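Side-chain contacts in SmhA (Serratia marcescens, PDB 7A27), which is one of the three components of Smh, an alpha-pore-forming toxin, here in its soluble, mainly helical form: residues 80-85 against 120-125; 84-89 against 310-315; 13-18 against 346-351. One frame throughout, in Å; residues are numbered along the deposited sequence.

Overall arrangement
Three neighbouring contacts join five helices of an elongated helical bundle. Contacts 1 and 2 start from the same part of helix 48-96, sharing Ser84 and Asn85, but reach different partners: helix 104-155 in contact 1, at the surface, and helix 301-321 in contact 2, which is buried. Contact 3, partly buried, joins helices 14-37 and 325-358 from opposite ends of the chain. The chemistry follows the setting: a lysine's aliphatic chain lies over a tyrosine face in contact 1, two rings meet edge-to-face in contact 2, and an isoleucine methyl lies over an imidazole face in contact 3. Ile349 of contact 3 also packs against Tyr80, Ala83 and Ser84 of contact 1.

Contact 1 (80-85 against 120-125); sequences YTKASN and QHYQAA
The helical segments 80-85 and 120-125 run nearly antiparallel, with 171° between their axes and a closest approach of 10.8 Å, and they come together at Lys82 and Tyr122, whose CA atoms are 6.8 Å apart. Both residues point their CB toward the partner helix. The aliphatic part of Lys82 lies over one face of the Tyr122 ring: CB sits above its centre, 3.6 Å from the centroid and only 7° off the ring normal, a CH-pi contact. CG then passes over the CD1-CE1 side of the ring, 3.5 Å from Tyr122 CE1. With CG beside its own backbone N (chi1 -78°), the lysine chain is led along the ring, and CE goes on past it to meet Ala125 CB at 3.8 Å, one helical turn after Tyr122. On that same side of the ring plane, the backbone O of Lys82 lies near Tyr122 CE2. At the far end of the ring, Tyr122 OH rests 3.6 Å from Asn85 CB. No hydrogen bond crosses, so this surface contact rests on aliphatic and aromatic packing. Inward of it, Trp305 on helix 301-321 meets the Tyr122 ring edge-to-face and also touches Ala83, while helix 325-358 covers the side of helix 48-96 that bears Tyr80 and Ser84.

Contact 2 (84-89 against 310-315); sequences SNFAAL and EAYLTA
Phe86 and Tyr312 reach toward each other from opposite directions, their rings filling the gap between helices whose CA atoms come no closer here than 12.3 Å. From CB, which points toward helix 301-321, the Phe86 side chain runs with CG anti to the backbone N (chi1 -161°), a torsion that extends the ring away from its own helix. On one side of the ring, CD2 meets CE2 of Tyr122 at 4.2 Å, joining this pair to the neighbouring contact with helix 104-155. On the side facing Tyr312, CE1 lies 3.9 Å from Tyr312 OH and 4.0 Å from Tyr312 CZ. At the tip, CZ stands over one face of the tyrosine, offset toward the rim, with Tyr312 CZ 4.1 Å away and Tyr312 CE2 next. The result is a T-shaped (edge-to-face) pair: the edge of Phe86 is directed at the face of Tyr312, the ring centroids are 5.6 Å apart and the planes make an angle of 79°. This is aromatic packing in the buried interior of the elongated helical bundle, where segments 84-89 and 310-315 meet through these two side chains. Trp305 and Trp342 also meet the Phe86 ring, extending the aromatic cluster to helix 325-358. Tyr312 in turn touches Trp342, and Val112 on helix 104-155. The buried hydroxyl of Tyr312 is not left to apolar neighbours: it donates a hydrogen bond to the backbone O of Leu9, tying helix 301-321 to the N-terminal loop that precedes helix 14-37.

Contact 3 (13-18 against 346-351); sequences TLMAMH and SKSIDN
Ile349 lays its CD1 methyl over one face of the His18 imidazole, 4.2 Å from the ring centroid and 16° off the normal, a CH-pi contact. The methyl is displaced toward the rim, so that CG and CD2 of His18 are its nearest ring atoms. One helical turn back, Met15 meets Ser348 with carbon against carbon: Met15 CE is 3.8 Å from Ser348 CB. The methionine starts with CG anti to its backbone N (chi1 -173°) and stays extended beyond, and this carries the terminal methyl nearer to helix 325-358 than its CB direction alone would suggest. No hydrogen bond crosses between the segments. Here the first turn of helix 14-37 lies on helix 325-358, so the two terminal parts of the chain pack side by side within the helical bundle. The imidazole is fixed from within its own helix: His18 ND1 donates to Leu14 O over 2.9 Å with an N-H...O angle of 153°. That oxygen lies near the ring plane, though the donor stands above the carbonyl plane; the same oxygen also accepts the helical bond from His18 N. Farther out, Tyr80 meets the His18 ring edge-to-face, and Phe345 also touches it. Leu14 packs on Trp305, Trp342 and Phe345.

Contact 1 (80-85 against 120-125)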
ATOM      1  N   TYR A  80       7.790   6.223  -8.693  1.00 66.84           N
ATOM      2  CA  TYR A  80       7.510   5.267  -9.782  1.00 67.28           C
ATOM      3  C   TYR A  80       7.899   5.934 -11.112  1.00 67.85           C
ATOM      4  O   TYR A  80       8.591   5.297 -11.920  1.00 66.52           O
ATOM      5  CB  TYR A  80       6.050   4.800  -9.751  1.00 67.76           C
ATOM      6  CG  TYR A  80       5.674   3.770  -8.710  1.00 67.21           C
ATOM      7  CD1 TYR A  80       5.634   4.086  -7.364  1.00 66.87           C
ATOM      8  CD2 TYR A  80       5.281   2.487  -9.073  1.00 67.34           C
ATOM      9  CE1 TYR A  80       5.270   3.153  -6.403  1.00 66.21           C
ATOM     10  CE2 TYR A  80       4.888   1.550  -8.126  1.00 66.44           C
ATOM     11  CZ  TYR A  80       4.881   1.886  -6.783  1.00 65.92           C
ATOM     12  OH  TYR A  80       4.499   0.985  -5.829  1.00 65.72           O
ATOM     13  N   THR A  81       7.494   7.192 -11.313  1.00 69.07           N
ATOM     14  CA  THR A  81       7.778   7.969 -12.548  1.00 72.20           C
ATOM     15  C   THR A  81       9.297   7.975 -12.781  1.00 72.72           C
ATOM     16  O   THR A  81       9.738   7.770 -13.944  1.00 75.36           O
ATOM     17  CB  THR A  81       7.177   9.379 -12.475  1.00 74.21           C
ATOM     18  OG1 THR A  81       5.793   9.236 -12.137  1.00 76.75           O
ATOM     19  CG2 THR A  81       7.312  10.157 -13.771  1.00 76.08           C
ATOM     20  N   LYS A  82      10.068   8.151 -11.706  1.00 70.75           N
ATOM     21  CA  LYS A  82      11.550   8.194 -11.764  1.00 70.67           C
ATOM     22  C   LYS A  82      12.064   6.896 -12.408  1.00 69.12           C
ATOM     23  O   LYS A  82      12.971   6.983 -13.255  1.00 69.65           O
ATOM     24  CB  LYS A  82      12.089   8.530 -10.369  1.00 70.29           C
ATOM     25  CG  LYS A  82      11.979  10.015 -10.030  1.00 71.73           C
ATOM     26  CD  LYS A  82      12.127  10.334  -8.549  1.00 71.35           C
ATOM     27  CE  LYS A  82      12.620  11.728  -8.230  1.00 73.15           C
ATOM     28  NZ  LYS A  82      12.030  12.779  -9.094  1.00 75.06           N
ATOM     29  N   ALA A  83      11.464   5.750 -12.081  1.00 65.82           N
ATOM     30  CA  ALA A  83      11.814   4.448 -12.679  1.00 64.87           C
ATOM     31  C   ALA A  83      11.514   4.462 -14.187  1.00 65.11           C
ATOM     32  O   ALA A  83      12.394   4.060 -14.949  1.00 65.06           O
ATOM     33  CB  ALA A  83      11.103   3.333 -11.959  1.00 64.50           C
ATOM     34  N   SER A  84      10.326   4.884 -14.622  1.00 65.50           N
ATOM     35  CA  SER A  84       9.998   4.999 -16.069  1.00 68.27           C
ATOM     36  C   SER A  84      11.095   5.824 -16.736  1.00 68.44           C
ATOM     37  O   SER A  84      11.659   5.368 -17.762  1.00 68.14           O
ATOM     38  CB  SER A  84       8.676   5.669 -16.326  1.00 70.64           C
ATOM     39  OG  SER A  84       7.643   5.040 -15.600  1.00 71.98           O
ATOM     40  N   ASN A  85      11.347   7.008 -16.155  1.00 67.67           N
ATOM     41  CA  ASN A  85      12.350   7.979 -16.647  1.00 69.44           C
ATOM     42  C   ASN A  85      13.673   7.237 -16.867  1.00 67.86           C
ATOM     43  O   ASN A  85      14.264   7.383 -17.947  1.00 68.52           O
ATOM     44  CB  ASN A  85      12.492   9.176 -15.698  1.00 70.97           C
ATOM     45  CG  ASN A  85      11.382  10.205 -15.810  1.00 71.90           C
ATOM     46  OD1 ASN A  85      10.327   9.946 -16.377  1.00 73.39           O
ATOM     47  ND2 ASN A  85      11.639  11.407 -15.308  1.00 71.57           N
ATOM     48  N   GLN A 120      21.786   7.464  -8.246  1.00 64.10           N
ATOM     49  CA  GLN A 120      22.171   7.946  -6.897  1.00 66.12           C
ATOM     50  C   GLN A 120      21.163   9.017  -6.443  1.00 66.98           C
ATOM     51  O   GLN A 120      20.882   9.060  -5.230  1.00 65.68           O
ATOM     52  CB  GLN A 120      23.620   8.443  -6.875  1.00 68.39           C
ATOM     53  CG  GLN A 120      24.204   8.461  -5.467  1.00 69.86           C
ATOM     54  CD  GLN A 120      25.688   8.714  -5.390  1.00 71.48           C
ATOM     55  OE1 GLN A 120      26.169   9.777  -5.758  1.00 73.49           O
ATOM     56  NE2 GLN A 120      26.425   7.753  -4.848  1.00 72.42           N
ATOM     57  N   HIS A 121      20.649   9.847  -7.366  1.00 67.70           N
ATOM     58  CA  HIS A 121      19.626  10.889  -7.070  1.00 67.90           C
ATOM     59  C   HIS A 121      18.295  10.192  -6.729  1.00 65.56           C
ATOM     60  O   HIS A 121      17.668  10.565  -5.719  1.00 64.36           O
ATOM     61  CB  HIS A 121      19.518  11.952  -8.183  1.00 69.43           C
ATOM     62  CG  HIS A 121      20.516  13.064  -8.073  1.00 71.32           C
ATOM     63  ND1 HIS A 121      21.683  13.071  -8.830  1.00 72.42           N
ATOM     64  CD2 HIS A 121      20.553  14.179  -7.305  1.00 72.26           C
ATOM     65  CE1 HIS A 121      22.393  14.132  -8.539  1.00 72.98           C
ATOM     66  NE2 HIS A 121      21.726  14.825  -7.599  1.00 74.04           N
ATOM     67  N   TYR A 122      17.910   9.180  -7.502  1.00 63.67           N
ATOM     68  CA  TYR A 122      16.659   8.415  -7.277  1.00 62.00           C
ATOM     69  C   TYR A 122      16.759   7.669  -5.934  1.00 60.98           C
ATOM     70  O   TYR A 122      15.740   7.513  -5.254  1.00 59.50           O
ATOM     71  CB  TYR A 122      16.348   7.546  -8.503  1.00 61.87           C
ATOM     72  CG  TYR A 122      16.047   8.315  -9.778  1.00 62.61           C
ATOM     73  CD1 TYR A 122      15.690   9.657  -9.770  1.00 62.88           C
ATOM     74  CD2 TYR A 122      15.970   7.655 -10.997  1.00 63.15           C
ATOM     75  CE1 TYR A 122      15.332  10.323 -10.935  1.00 63.86           C
ATOM     76  CE2 TYR A 122      15.621   8.310 -12.173  1.00 63.55           C
ATOM     77  CZ  TYR A 122      15.302   9.651 -12.147  1.00 64.37           C
ATOM     78  OH  TYR A 122      15.003  10.293 -13.322  1.00 66.28           O
ATOM     79  N   GLN A 123      17.954   7.242  -5.532  1.00 61.53           N
ATOM     80  CA  GLN A 123      18.160   6.599  -4.213  1.00 62.00           C
ATOM     81  C   GLN A 123      17.784   7.610  -3.133  1.00 62.72           C
ATOM     82  O   GLN A 123      16.947   7.284  -2.272  1.00 59.79           O
ATOM     83  CB  GLN A 123      19.613   6.149  -4.060  1.00 64.22           C
ATOM     84  CG  GLN A 123      20.006   5.756  -2.646  1.00 65.78           C
ATOM     85  CD  GLN A 123      21.446   5.311  -2.585  1.00 67.22           C
ATOM     86  OE1 GLN A 123      22.346   5.925  -3.152  1.00 70.25           O
ATOM     87  NE2 GLN A 123      21.678   4.209  -1.899  1.00 68.37           N
ATOM     88  N   ALA A 124      18.382   8.804  -3.195  1.00 65.03           N
ATOM     89  CA  ALA A 124      18.188   9.897  -2.214  1.00 66.46           C
ATOM     90  C   ALA A 124      16.726  10.354  -2.220  1.00 66.93           C
ATOM     91  O   ALA A 124      16.229  10.702  -1.120  1.00 69.79           O
ATOM     92  CB  ALA A 124      19.134  11.033  -2.499  1.00 68.04           C
ATOM     93  N   ALA A 125      16.060  10.329  -3.378  1.00 64.98           N
ATOM     94  CA  ALA A 125      14.641  10.711  -3.531  1.00 65.94           C
ATOM     95  C   ALA A 125      13.782   9.714  -2.755  1.00 66.31           C
ATOM     96  O   ALA A 125      12.852  10.141  -2.054  1.00 68.67           O
ATOM     97  CB  ALA A 125      14.248  10.725  -4.986  1.00 66.87           C
TER

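Contact 2 (84-89 against 310-315)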
ATOM      1  N   SER A  84      10.326   4.884 -14.622  1.00 65.50           N
ATOM      2  CA  SER A  84       9.998   4.999 -16.069  1.00 68.27           C
ATOM      3  C   SER A  84      11.095   5.824 -16.736  1.00 68.44           C
ATOM      4  O   SER A  84      11.659   5.368 -17.762  1.00 68.14           O
ATOM      5  CB  SER A  84       8.676   5.669 -16.326  1.00 70.64           C
ATOM      6  OG  SER A  84       7.643   5.040 -15.600  1.00 71.98           O
ATOM      7  N   ASN A  85      11.347   7.008 -16.155  1.00 67.67           N
ATOM      8  CA  ASN A  85      12.350   7.979 -16.647  1.00 69.44           C
ATOM      9  C   ASN A  85      13.673   7.237 -16.867  1.00 67.86           C
ATOM     10  O   ASN A  85      14.264   7.383 -17.947  1.00 68.52           O
ATOM     11  CB  ASN A  85      12.492   9.176 -15.698  1.00 70.97           C
ATOM     12  CG  ASN A  85      11.382  10.205 -15.810  1.00 71.90           C
ATOM     13  OD1 ASN A  85      10.327   9.946 -16.377  1.00 73.39           O
ATOM     14  ND2 ASN A  85      11.639  11.407 -15.308  1.00 71.57           N
ATOM     15  N   PHE A  86      14.100   6.434 -15.893  1.00 65.49           N
ATOM     16  CA  PHE A  86      15.373   5.688 -15.979  1.00 65.21           C
ATOM     17  C   PHE A  86      15.294   4.704 -17.152  1.00 67.74           C
ATOM     18  O   PHE A  86      16.272   4.595 -17.908  1.00 69.91           O
ATOM     19  CB  PHE A  86      15.707   4.978 -14.670  1.00 63.28           C
ATOM     20  CG  PHE A  86      17.160   4.588 -14.545  1.00 62.79           C
ATOM     21  CD1 PHE A  86      17.642   3.446 -15.151  1.00 62.97           C
ATOM     22  CD2 PHE A  86      18.053   5.369 -13.832  1.00 62.82           C
ATOM     23  CE1 PHE A  86      18.979   3.089 -15.053  1.00 62.97           C
ATOM     24  CE2 PHE A  86      19.389   5.011 -13.737  1.00 63.34           C
ATOM     25  CZ  PHE A  86      19.849   3.867 -14.351  1.00 63.28           C
ATOM     26  N   ALA A  87      14.173   4.002 -17.325  1.00 67.39           N
ATOM     27  CA  ALA A  87      14.003   3.057 -18.448  1.00 68.53           C
ATOM     28  C   ALA A  87      14.228   3.800 -19.757  1.00 69.62           C
ATOM     29  O   ALA A  87      15.005   3.286 -20.608  1.00 70.45           O
ATOM     30  CB  ALA A  87      12.648   2.409 -18.420  1.00 69.90           C
ATOM     31  N   ALA A  88      13.592   4.966 -19.894  1.00 70.21           N
ATOM     32  CA  ALA A  88      13.682   5.815 -21.101  1.00 72.43           C
ATOM     33  C   ALA A  88      15.150   6.136 -21.391  1.00 72.31           C
ATOM     34  O   ALA A  88      15.552   6.059 -22.555  1.00 73.37           O
ATOM     35  CB  ALA A  88      12.864   7.063 -20.931  1.00 73.26           C
ATOM     36  N   LEU A  89      15.923   6.458 -20.359  1.00 71.73           N
ATOM     37  CA  LEU A  89      17.363   6.803 -20.498  1.00 73.82           C
ATOM     38  C   LEU A  89      18.152   5.579 -20.992  1.00 74.90           C
ATOM     39  O   LEU A  89      19.044   5.757 -21.837  1.00 75.47           O
ATOM     40  CB  LEU A  89      17.921   7.333 -19.169  1.00 72.59           C
ATOM     41  CG  LEU A  89      17.351   8.664 -18.673  1.00 72.55           C
ATOM     42  CD1 LEU A  89      18.054   9.083 -17.397  1.00 71.94           C
ATOM     43  CD2 LEU A  89      17.462   9.772 -19.709  1.00 74.34           C
ATOM     44  N   GLU A 310      25.863   1.592  -7.986  1.00 68.19           N
ATOM     45  CA  GLU A 310      27.170   0.902  -7.839  1.00 70.15           C
ATOM     46  C   GLU A 310      27.424   0.048  -9.096  1.00 69.18           C
ATOM     47  O   GLU A 310      28.539   0.107  -9.638  1.00 69.75           O
ATOM     48  CB  GLU A 310      27.220   0.045  -6.569  1.00 71.83           C
ATOM     49  CG  GLU A 310      27.365   0.786  -5.248  1.00 73.52           C
ATOM     50  CD  GLU A 310      27.254  -0.141  -4.026  1.00 76.16           C
ATOM     51  OE1 GLU A 310      26.761   0.329  -2.942  1.00 78.23           O
ATOM     52  OE2 GLU A 310      27.648  -1.348  -4.142  1.00 75.86           O
ATOM     53  N   ALA A 311      26.427  -0.699  -9.569  1.00 66.43           N
ATOM     54  CA  ALA A 311      26.540  -1.595 -10.739  1.00 65.88           C
ATOM     55  C   ALA A 311      26.928  -0.794 -11.979  1.00 66.07           C
ATOM     56  O   ALA A 311      27.758  -1.281 -12.760  1.00 65.64           O
ATOM     57  CB  ALA A 311      25.238  -2.313 -10.956  1.00 65.21           C
ATOM     58  N   TYR A 312      26.334   0.387 -12.146  1.00 65.94           N
ATOM     59  CA  TYR A 312      26.548   1.270 -13.317  1.00 67.48           C
ATOM     60  C   TYR A 312      27.929   1.934 -13.229  1.00 70.16           C
ATOM     61  O   TYR A 312      28.592   2.070 -14.281  1.00 72.03           O
ATOM     62  CB  TYR A 312      25.389   2.258 -13.450  1.00 65.79           C
ATOM     63  CG  TYR A 312      24.270   1.791 -14.339  1.00 64.66           C
ATOM     64  CD1 TYR A 312      23.469   0.719 -13.991  1.00 63.52           C
ATOM     65  CD2 TYR A 312      24.007   2.418 -15.545  1.00 65.34           C
ATOM     66  CE1 TYR A 312      22.449   0.279 -14.817  1.00 62.83           C
ATOM     67  CE2 TYR A 312      22.978   1.995 -16.374  1.00 65.29           C
ATOM     68  CZ  TYR A 312      22.196   0.919 -16.010  1.00 63.79           C
ATOM     69  OH  TYR A 312      21.206   0.487 -16.836  1.00 64.25           O
ATOM     70  N   LEU A 313      28.369   2.301 -12.027  1.00 70.95           N
ATOM     71  CA  LEU A 313      29.688   2.945 -11.781  1.00 72.18           C
ATOM     72  C   LEU A 313      30.814   1.979 -12.171  1.00 72.48           C
ATOM     73  O   LEU A 313      31.751   2.429 -12.855  1.00 72.74           O
ATOM     74  CB  LEU A 313      29.780   3.355 -10.305  1.00 71.95           C
ATOM     75  CG  LEU A 313      31.056   4.093  -9.909  1.00 73.88           C
ATOM     76  CD1 LEU A 313      31.231   5.352 -10.747  1.00 75.41           C
ATOM     77  CD2 LEU A 313      31.060   4.444  -8.433  1.00 74.41           C
ATOM     78  N   THR A 314      30.715   0.719 -11.725  1.00 71.39           N
ATOM     79  CA  THR A 314      31.690  -0.372 -11.989  1.00 73.78           C
ATOM     80  C   THR A 314      31.694  -0.752 -13.470  1.00 73.70           C
ATOM     81  O   THR A 314      32.788  -1.060 -13.977  1.00 75.07           O
ATOM     82  CB  THR A 314      31.488  -1.582 -11.075  1.00 74.70           C
ATOM     83  OG1 THR A 314      30.176  -2.091 -11.264  1.00 77.36           O
ATOM     84  CG2 THR A 314      31.701  -1.249  -9.615  1.00 75.08           C
ATOM     85  N   ALA A 315      30.534  -0.720 -14.124  1.00 72.14           N
ATOM     86  CA  ALA A 315      30.327  -1.106 -15.535  1.00 72.29           C
ATOM     87  C   ALA A 315      31.034  -0.153 -16.496  1.00 73.56           C
ATOM     88  O   ALA A 315      31.627  -0.655 -17.464  1.00 76.16           O
ATOM     89  CB  ALA A 315      28.858  -1.137 -15.845  1.00 70.80           C
TER

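Contact 3 (13-18 against 346-351)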
ATOM      1  N   THR A  13      16.347  -6.109  -8.424  1.00 70.16           N
ATOM      2  CA  THR A  13      15.019  -6.498  -7.870  1.00 70.11           C
ATOM      3  C   THR A  13      14.074  -5.294  -7.801  1.00 69.84           C
ATOM      4  O   THR A  13      13.094  -5.410  -7.069  1.00 71.87           O
ATOM      5  CB  THR A  13      15.155  -7.173  -6.497  1.00 69.95           C
ATOM      6  OG1 THR A  13      15.643  -6.214  -5.555  1.00 69.22           O
ATOM      7  CG2 THR A  13      16.059  -8.384  -6.537  1.00 70.92           C
ATOM      8  N   LEU A  14      14.315  -4.199  -8.539  1.00 68.98           N
ATOM      9  CA  LEU A  14      13.411  -3.013  -8.543  1.00 67.36           C
ATOM     10  C   LEU A  14      11.989  -3.395  -8.970  1.00 67.75           C
ATOM     11  O   LEU A  14      11.044  -2.876  -8.346  1.00 65.88           O
ATOM     12  CB  LEU A  14      13.945  -1.921  -9.478  1.00 67.30           C
ATOM     13  CG  LEU A  14      15.073  -1.041  -8.936  1.00 66.22           C
ATOM     14  CD1 LEU A  14      15.522  -0.056  -9.988  1.00 66.67           C
ATOM     15  CD2 LEU A  14      14.643  -0.267  -7.695  1.00 65.46           C
ATOM     16  N   MET A  15      11.827  -4.235  -9.996  1.00 69.01           N
ATOM     17  CA  MET A  15      10.481  -4.567 -10.530  1.00 69.33           C
ATOM     18  C   MET A  15       9.656  -5.201  -9.412  1.00 68.83           C
ATOM     19  O   MET A  15       8.580  -4.672  -9.107  1.00 68.28           O
ATOM     20  CB  MET A  15      10.547  -5.498 -11.741  1.00 70.39           C
ATOM     21  CG  MET A  15       9.190  -5.700 -12.381  1.00 71.73           C
ATOM     22  SD  MET A  15       9.241  -6.508 -13.993  1.00 75.06           S
ATOM     23  CE  MET A  15       7.558  -7.108 -14.120  1.00 76.66           C
ATOM     24  N   ALA A  16      10.180  -6.264  -8.803  1.00 69.50           N
ATOM     25  CA  ALA A  16       9.516  -7.004  -7.710  1.00 70.40           C
ATOM     26  C   ALA A  16       9.322  -6.075  -6.503  1.00 70.46           C
ATOM     27  O   ALA A  16       8.250  -6.073  -5.896  1.00 70.22           O
ATOM     28  CB  ALA A  16      10.334  -8.213  -7.347  1.00 71.22           C
ATOM     29  N   MET A  17      10.344  -5.308  -6.160  1.00 70.79           N
ATOM     30  CA  MET A  17      10.334  -4.407  -4.991  1.00 71.49           C
ATOM     31  C   MET A  17       9.199  -3.398  -5.142  1.00 70.20           C
ATOM     32  O   MET A  17       8.537  -3.161  -4.138  1.00 72.70           O
ATOM     33  CB  MET A  17      11.676  -3.692  -4.830  1.00 73.50           C
ATOM     34  CG  MET A  17      11.850  -3.043  -3.475  1.00 74.94           C
ATOM     35  SD  MET A  17      13.529  -3.127  -2.953  1.00 80.80           S
ATOM     36  CE  MET A  17      13.594  -4.857  -2.481  1.00 82.10           C
ATOM     37  N   HIS A  18       8.962  -2.855  -6.342  1.00 67.12           N
ATOM     38  CA  HIS A  18       7.869  -1.879  -6.613  1.00 65.33           C
ATOM     39  C   HIS A  18       6.519  -2.597  -6.510  1.00 64.79           C
ATOM     40  O   HIS A  18       5.586  -2.010  -5.938  1.00 66.70           O
ATOM     41  CB  HIS A  18       8.048  -1.163  -7.960  1.00 66.17           C
ATOM     42  CG  HIS A  18       8.951   0.030  -7.935  1.00 65.75           C
ATOM     43  ND1 HIS A  18      10.287  -0.049  -8.196  1.00 64.75           N
ATOM     44  CD2 HIS A  18       8.710   1.339  -7.692  1.00 66.39           C
ATOM     45  CE1 HIS A  18      10.823   1.163  -8.120  1.00 65.92           C
ATOM     46  NE2 HIS A  18       9.879   2.037  -7.839  1.00 65.31           N
ATOM     47  N   SER A 346       9.206  -0.916 -17.046  1.00 71.77           N
ATOM     48  CA  SER A 346       8.428   0.299 -17.397  1.00 72.64           C
ATOM     49  C   SER A 346       6.931  -0.038 -17.504  1.00 73.96           C
ATOM     50  O   SER A 346       6.123   0.801 -17.072  1.00 74.00           O
ATOM     51  CB  SER A 346       8.957   0.930 -18.661  1.00 74.95           C
ATOM     52  OG  SER A 346       8.100   1.934 -19.179  1.00 78.30           O
ATOM     53  N   LYS A 347       6.560  -1.202 -18.054  1.00 75.34           N
ATOM     54  CA  LYS A 347       5.133  -1.594 -18.226  1.00 77.04           C
ATOM     55  C   LYS A 347       4.526  -1.850 -16.841  1.00 74.83           C
ATOM     56  O   LYS A 347       3.395  -1.384 -16.574  1.00 76.14           O
ATOM     57  CB  LYS A 347       4.964  -2.860 -19.063  1.00 80.06           C
ATOM     58  CG  LYS A 347       5.607  -2.857 -20.441  1.00 83.88           C
ATOM     59  CD  LYS A 347       5.089  -1.861 -21.466  1.00 86.97           C
ATOM     60  CE  LYS A 347       5.855  -2.011 -22.770  1.00 89.30           C
ATOM     61  NZ  LYS A 347       5.419  -1.044 -23.804  1.00 91.47           N
ATOM     62  N   SER A 348       5.236  -2.592 -15.990  1.00 71.75           N
ATOM     63  CA  SER A 348       4.820  -2.889 -14.598  1.00 69.24           C
ATOM     64  C   SER A 348       4.501  -1.566 -13.883  1.00 68.56           C
ATOM     65  O   SER A 348       3.475  -1.504 -13.174  1.00 67.06           O
ATOM     66  CB  SER A 348       5.870  -3.702 -13.897  1.00 67.65           C
ATOM     67  OG  SER A 348       5.503  -3.910 -12.539  1.00 66.75           O
ATOM     68  N   ILE A 349       5.323  -0.538 -14.120  1.00 69.33           N
ATOM     69  CA  ILE A 349       5.195   0.837 -13.551  1.00 68.99           C
ATOM     70  C   ILE A 349       3.954   1.517 -14.123  1.00 69.81           C
ATOM     71  O   ILE A 349       3.186   2.098 -13.332  1.00 70.91           O
ATOM     72  CB  ILE A 349       6.447   1.698 -13.821  1.00 69.49           C
ATOM     73  CG1 ILE A 349       7.722   1.082 -13.239  1.00 68.53           C
ATOM     74  CG2 ILE A 349       6.226   3.124 -13.289  1.00 70.32           C
ATOM     75  CD1 ILE A 349       7.851   1.247 -11.737  1.00 67.58           C
ATOM     76  N   ASP A 350       3.788   1.499 -15.446  1.00 70.96           N
ATOM     77  CA  ASP A 350       2.620   2.117 -16.124  1.00 73.34           C
ATOM     78  C   ASP A 350       1.326   1.607 -15.474  1.00 73.68           C
ATOM     79  O   ASP A 350       0.424   2.444 -15.207  1.00 73.35           O
ATOM     80  CB  ASP A 350       2.640   1.843 -17.630  1.00 75.28           C
ATOM     81  CG  ASP A 350       3.642   2.668 -18.429  1.00 75.79           C
ATOM     82  OD1 ASP A 350       4.002   3.765 -17.981  1.00 74.03           O
ATOM     83  OD2 ASP A 350       4.037   2.215 -19.514  1.00 78.28           O
ATOM     84  N   ASN A 351       1.248   0.295 -15.205  1.00 75.49           N
ATOM     85  CA  ASN A 351       0.034  -0.368 -14.645  1.00 76.41           C
ATOM     86  C   ASN A 351      -0.151   0.051 -13.177  1.00 74.31           C
ATOM     87  O   ASN A 351      -1.301   0.241 -12.763  1.00 72.53           O
ATOM     88  CB  ASN A 351       0.050  -1.893 -14.827  1.00 76.87           C
ATOM     89  CG  ASN A 351      -1.270  -2.547 -14.436  1.00 78.02           C
ATOM     90  OD1 ASN A 351      -2.345  -2.074 -14.806  1.00 80.19           O
ATOM     91  ND2 ASN A 351      -1.220  -3.640 -13.692  1.00 76.76           N
TER